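Local coordinates for Lmo2349 protein (Listeria monocytogenes, PDB 4GVO) that probably captures L-cystine outside the cell as the solute-binding component of an ABC importer, closing two lobes around the amino acid, at residues Glu37-Ile42 and Tyr49-Lys54. Residues are numbered along the deposited sequence; the frame is centred on the assembly and turned at random. Where two conformers were deposited one is given.
Sequences ELVKEI and YKFKFK. With NA (sodium ion), chain D.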
loop_
_atom_site.group_PDB
_atom_site.type_symbol
_atom_site.label_atom_id
_atom_site.label_comp_id
_atom_site.label_asym_id
_atom_site.label_seq_id
_atom_site.Cartn_x
_atom_site.Cartn_y
_atom_site.Cartn_z
ATOM N N GLU A 37 -1.501 -11.845 7.073
ATOM C CA GLU A 37 -2.509 -12.810 7.459
ATOM C C GLU A 37 -3.312 -13.316 6.262
ATOM O O GLU A 37 -3.677 -14.499 6.207
ATOM C CB GLU A 37 -3.397 -12.260 8.569
ATOM C CG GLU A 37 -2.590 -11.973 9.840
ATOM C CD GLU A 37 -1.894 -13.161 10.486
ATOM O OE1 GLU A 37 -2.322 -14.321 10.281
ATOM O OE2 GLU A 37 -0.930 -12.939 11.256
ATOM N N LEU A 38 -3.557 -12.454 5.270
ATOM C CA LEU A 38 -4.226 -12.921 4.050
ATOM C C LEU A 38 -3.376 -13.972 3.332
ATOM O O LEU A 38 -3.886 -14.978 2.899
ATOM C CB LEU A 38 -4.584 -11.762 3.111
ATOM C CG LEU A 38 -5.318 -12.148 1.837
ATOM C CD1 LEU A 38 -6.621 -12.874 2.129
ATOM C CD2 LEU A 38 -5.536 -10.881 1.042
ATOM N N VAL A 39 -2.088 -13.722 3.158
ATOM C CA VAL A 39 -1.195 -14.687 2.528
ATOM C C VAL A 39 -1.210 -16.012 3.303
ATOM O O VAL A 39 -1.206 -17.089 2.717
ATOM C CB VAL A 39 0.232 -14.122 2.365
ATOM C CG1 VAL A 39 1.190 -15.234 1.969
ATOM C CG2 VAL A 39 0.228 -13.010 1.337
ATOM N N LYS A 40 -1.193 -15.961 4.625
ATOM C CA LYS A 40 -1.247 -17.190 5.429
ATOM C C LYS A 40 -2.551 -17.968 5.215
ATOM O O LYS A 40 -2.567 -19.182 5.183
ATOM C CB LYS A 40 -1.012 -16.884 6.915
ATOM C CG LYS A 40 0.404 -16.405 7.232
ATOM C CD LYS A 40 0.627 -16.197 8.726
ATOM C CE LYS A 40 2.088 -15.952 9.065
ATOM N NZ LYS A 40 2.289 -16.091 10.543
ATOM N N GLU A 41 -3.652 -17.252 5.083
ATOM C CA GLU A 41 -4.942 -17.854 4.776
ATOM C C GLU A 41 -4.953 -18.485 3.387
ATOM O O GLU A 41 -5.468 -19.580 3.192
ATOM C CB GLU A 41 -6.061 -16.827 4.954
ATOM C CG GLU A 41 -7.449 -17.400 4.833
ATOM C CD GLU A 41 -7.774 -18.410 5.935
ATOM O OE1 GLU A 41 -7.227 -18.299 7.055
ATOM O OE2 GLU A 41 -8.557 -19.331 5.658
ATOM N N ILE A 42 -4.333 -17.817 2.410
ATOM C CA ILE A 42 -4.187 -18.366 1.090
ATOM C C ILE A 42 -3.351 -19.643 1.116
ATOM O O ILE A 42 -3.725 -20.662 0.519
ATOM C CB ILE A 42 -3.558 -17.308 0.140
ATOM C CG1 ILE A 42 -4.600 -16.259 -0.185
ATOM C CG2 ILE A 42 -3.032 -17.941 -1.112
ATOM C CD1 ILE A 42 -4.032 -14.993 -0.789
ATOM N N TYR A 49 1.349 -25.756 -2.246
ATOM C CA TYR A 49 2.288 -24.666 -2.122
ATOM C C TYR A 49 2.568 -24.424 -0.628
ATOM O O TYR A 49 1.713 -24.685 0.217
ATOM C CB TYR A 49 1.714 -23.396 -2.733
ATOM C CG TYR A 49 1.541 -23.475 -4.229
ATOM C CD1 TYR A 49 2.606 -23.206 -5.084
ATOM C CD2 TYR A 49 0.351 -23.868 -4.792
ATOM C CE1 TYR A 49 2.466 -23.290 -6.467
ATOM C CE2 TYR A 49 0.198 -23.946 -6.176
ATOM C CZ TYR A 49 1.255 -23.625 -7.009
ATOM O OH TYR A 49 1.128 -23.688 -8.369
ATOM N N LYS A 50 3.747 -23.903 -0.333
ATOM C CA LYS A 50 4.105 -23.429 1.013
ATOM C C LYS A 50 4.614 -22.023 0.831
ATOM O O LYS A 50 5.538 -21.812 0.107
ATOM C CB LYS A 50 5.205 -24.310 1.647
ATOM C CG LYS A 50 5.636 -23.932 3.064
ATOM C CD LYS A 50 6.937 -24.643 3.475
ATOM C CE LYS A 50 8.190 -23.759 3.314
ATOM N NZ LYS A 50 9.341 -24.475 2.683
ATOM N N PHE A 51 4.023 -21.079 1.532
ATOM C CA PHE A 51 4.388 -19.669 1.392
ATOM C C PHE A 51 5.281 -19.293 2.552
ATOM O O PHE A 51 4.969 -19.562 3.719
ATOM C CB PHE A 51 3.146 -18.778 1.372
ATOM C CG PHE A 51 2.324 -18.888 0.114
ATOM C CD1 PHE A 51 1.552 -20.008 -0.164
ATOM C CD2 PHE A 51 2.278 -17.840 -0.820
ATOM C CE1 PHE A 51 0.799 -20.107 -1.322
ATOM C CE2 PHE A 51 1.498 -17.956 -1.968
ATOM C CZ PHE A 51 0.736 -19.078 -2.189
ATOM N N LYS A 52 6.374 -18.642 2.236
ATOM C CA LYS A 52 7.232 -18.085 3.237
ATOM C C LYS A 52 7.512 -16.626 2.915
ATOM O O LYS A 52 7.453 -16.240 1.771
ATOM C CB LYS A 52 8.526 -18.835 3.304
ATOM C CG LYS A 52 9.346 -18.776 2.084
ATOM C CD LYS A 52 10.611 -19.615 2.232
ATOM C CE LYS A 52 11.546 -19.092 3.318
ATOM N NZ LYS A 52 12.791 -19.892 3.384
ATOM N N PHE A 53 7.847 -15.842 3.930
ATOM C CA PHE A 53 8.064 -14.432 3.737
ATOM C C PHE A 53 9.550 -14.084 3.682
ATOM O O PHE A 53 10.393 -14.709 4.327
ATOM C CB PHE A 53 7.377 -13.636 4.858
ATOM C CG PHE A 53 5.887 -13.788 4.869
ATOM C CD1 PHE A 53 5.085 -13.051 4.002
ATOM C CD2 PHE A 53 5.280 -14.718 5.702
ATOM C CE1 PHE A 53 3.721 -13.201 4.029
ATOM C CE2 PHE A 53 3.912 -14.889 5.696
ATOM C CZ PHE A 53 3.137 -14.120 4.862
ATOM N N LYS A 54 9.811 -13.015 2.928
ATOM C CA LYS A 54 11.099 -12.344 2.881
ATOM C C LYS A 54 10.816 -10.858 3.070
ATOM O O LYS A 54 10.223 -10.218 2.203
ATOM C CB LYS A 54 11.820 -12.594 1.556
ATOM C CG LYS A 54 13.218 -11.999 1.501
ATOM C CD LYS A 54 13.860 -12.083 0.121
ATOM C CE LYS A 54 14.358 -13.461 -0.251
ATOM N NZ LYS A 54 15.668 -13.807 0.387
HETATM NA NA NA D . -0.119 -24.230 1.350
HETATM O O HOH W 1 -0.271 -25.852 2.955
#
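Val39 points from helix 34-44 at two phenyl rings of strand 49-55, Phe51 and Phe53, with its CG1 methyl serving both. That methyl, set anti to the backbone N (chi1 169°), lies 3.7 Å from Phe53 CZ and 4.0 Å from Phe51 CD2. Phe53 and Val39 reach toward each other from opposite directions; CZ and CE1 of the ring lie nearest the valine, whose CG1 meets them obliquely. On the next helical residue, the extended chain of Lys40 runs across Phe53 at about a right angle, and its CE methylene comes to 4.0 Å from Phe53 CE2. One turn on from Val39, Ile42 brings CG2 slantwise to Phe51, 4.1 Å from CZ. After the helix the chain turns back into strand 49-55, which pairs in parallel with strand 9-15; the short axes run at 162°, nearly antiparallel. At that turn, Tyr49 O binds sodium at 2.2 Å, together with Leu46 O, Asp43 OD1 and water 1; Asp43 OD2 also accepts a hydrogen bond from Phe51 N. Apolar packing, buried around Val39, Ile42 and Phe51 and more open at Lys40, thus joins helix to strand, while sodium and Asp43 link the helix end to the strand's start.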